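Local structure of 2-keto-3-deoxy-D-arabinonate dehydratase (Sulfolobus solfataricus, 2Q18) at the interface of chains A and B. The protein catalyses the dehydration of 2-dehydro-3-deoxy-D-arabinonate to 2,5-dioxopentanoate, a metal-dependent step of the pentose oxidation pathway leading from D-arabinonate to 2-oxoglutarate. Coordinates in Å, arbitrary orientation; residue numbers count along the deposited sequence, not the author numbering. Chains: chain A/B, 2-keto-3-deoxy-D-arabinonate dehydratase.

The interface of chains A and B. Residues chain A 117, 123, 179, 183-184; chain B 77, 117, 244.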
# COMPACT_ATOMS: atom_id res chain seq x y z
N PHE A 117 -9.18 -23.32 -18.80
CA PHE A 117 -8.36 -22.58 -17.85
C PHE A 117 -7.14 -23.42 -17.51
O PHE A 117 -7.27 -24.60 -17.15
CB PHE A 117 -9.16 -22.25 -16.58
CG PHE A 117 -8.41 -21.37 -15.60
CD1 PHE A 117 -7.73 -21.92 -14.52
CD2 PHE A 117 -8.39 -19.98 -15.77
CE1 PHE A 117 -7.04 -21.11 -13.61
CE2 PHE A 117 -7.70 -19.16 -14.87
CZ PHE A 117 -7.02 -19.73 -13.79
N ARG A 123 0.99 -20.94 -10.13
CA ARG A 123 1.13 -22.29 -10.65
C ARG A 123 2.06 -22.34 -11.87
O ARG A 123 2.34 -23.41 -12.40
CB ARG A 123 -0.24 -22.90 -10.99
CG ARG A 123 -1.11 -23.24 -9.77
CD ARG A 123 -2.43 -23.86 -10.22
NE ARG A 123 -3.27 -24.27 -9.09
CZ ARG A 123 -4.15 -23.49 -8.47
NH1 ARG A 123 -4.31 -22.23 -8.84
NH2 ARG A 123 -4.87 -23.97 -7.46
N PRO A 179 -9.20 -30.95 -16.08
CA PRO A 179 -8.70 -29.91 -15.16
C PRO A 179 -7.60 -30.41 -14.22
O PRO A 179 -6.59 -29.73 -14.04
CB PRO A 179 -9.95 -29.51 -14.36
CG PRO A 179 -11.09 -29.83 -15.27
CD PRO A 179 -10.67 -31.08 -15.98
N ILE A 183 -4.07 -28.50 -14.23
CA ILE A 183 -3.95 -27.42 -13.23
C ILE A 183 -3.39 -27.93 -11.91
O ILE A 183 -4.07 -28.64 -11.16
CB ILE A 183 -5.32 -26.69 -12.97
CG1 ILE A 183 -6.05 -26.39 -14.29
CG2 ILE A 183 -5.10 -25.41 -12.15
CD1 ILE A 183 -7.53 -26.00 -14.11
N TYR A 184 -2.15 -27.53 -11.61
CA TYR A 184 -1.45 -27.94 -10.39
C TYR A 184 -0.13 -27.15 -10.28
O TYR A 184 0.25 -26.46 -11.22
CB TYR A 184 -1.20 -29.46 -10.38
CG TYR A 184 -0.42 -29.97 -11.58
CD1 TYR A 184 0.97 -30.07 -11.52
CD2 TYR A 184 -1.06 -30.36 -12.75
CE1 TYR A 184 1.70 -30.54 -12.62
CE2 TYR A 184 -0.34 -30.83 -13.85
CZ TYR A 184 1.04 -30.91 -13.77
OH TYR A 184 1.78 -31.38 -14.84
N TRP B 77 -13.53 -23.72 -6.94
CA TRP B 77 -13.46 -25.01 -7.60
C TRP B 77 -14.78 -25.75 -7.39
O TRP B 77 -15.51 -25.50 -6.43
CB TRP B 77 -12.31 -25.84 -7.03
CG TRP B 77 -10.93 -25.31 -7.36
CD1 TRP B 77 -10.29 -24.25 -6.79
CD2 TRP B 77 -10.02 -25.85 -8.33
NE1 TRP B 77 -9.04 -24.09 -7.34
CE2 TRP B 77 -8.85 -25.06 -8.29
CE3 TRP B 77 -10.08 -26.93 -9.23
CZ2 TRP B 77 -7.75 -25.31 -9.11
CZ3 TRP B 77 -8.98 -27.18 -10.05
CH2 TRP B 77 -7.83 -26.37 -9.98
N PHE B 117 -11.99 -26.27 -12.16
CA PHE B 117 -11.89 -24.87 -11.77
C PHE B 117 -13.18 -24.16 -12.20
O PHE B 117 -13.59 -24.26 -13.36
CB PHE B 117 -10.67 -24.20 -12.42
CG PHE B 117 -10.43 -22.78 -11.96
CD1 PHE B 117 -10.89 -21.70 -12.72
CD2 PHE B 117 -9.76 -22.52 -10.77
CE1 PHE B 117 -10.67 -20.38 -12.29
CE2 PHE B 117 -9.54 -21.21 -10.33
CZ PHE B 117 -10.00 -20.14 -11.10
N ASN B 244 -1.53 -29.44 -5.64
CA ASN B 244 -2.25 -28.27 -6.11
C ASN B 244 -2.56 -27.33 -4.95
O ASN B 244 -3.58 -27.49 -4.28
CB ASN B 244 -3.54 -28.70 -6.83
CG ASN B 244 -4.28 -27.55 -7.48
OD1 ASN B 244 -3.66 -26.60 -7.99
ND2 ASN B 244 -5.61 -27.63 -7.49
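A:Phe117 and B:Phe117, the same residue of strand 114-119 in each subunit, stack face to face across the two-fold axis of the dimer. Their rings are nearly parallel, 7° apart, with centroids separated by 4.1 Å. The overlap is offset, so that CE1 of each ring lies over the centre of the other, and A:Phe117 CD1 meets B:Phe117 CD1 at 3.6 Å. Each CG stands anti to its own backbone nitrogen (chi1 -175°), which carries the ring away from its strand and towards its mate.

Beside this stack, A:Ile183 adds aliphatic packing. Its CG2 methyl touches CH2 of B:Trp77, at the far end of the indole, at 3.6 Å, while its other branch sends CD1 to CB of B:Phe117 at 4.0 Å. One isoleucine thus bridges two aromatic residues of the partner. Within chain B, CD2 of B:Phe117 lies over the rim of one indole face and probably helps to position B:Trp77.

The polar part is a side-on grip by A:Arg123, whose chain is extended from CG to NE, on the amide oxygen of B:Asn244. NE gives the straighter hydrogen bond, 2.6 Å to OD1 and in the carbonyl plane, whereas NH2 reaches OD1 at 2.9 Å from above that plane. The oxygen lies close to the guanidinium plane, although the amide is turned 47° against it. NH2 also comes within 3.6 Å of CZ2 of B:Trp77. A leucine in place of A:Arg123 would probably leave B:Asn244 OD1 without either of these donors and its amide freer to turn.

Repeated with the chains exchanged, the patch joins an aromatic centre to flanking arginine–asparagine bonds, a two-fold contact that helps to hold subunits together in the homotetramer of this FAH-family enzyme.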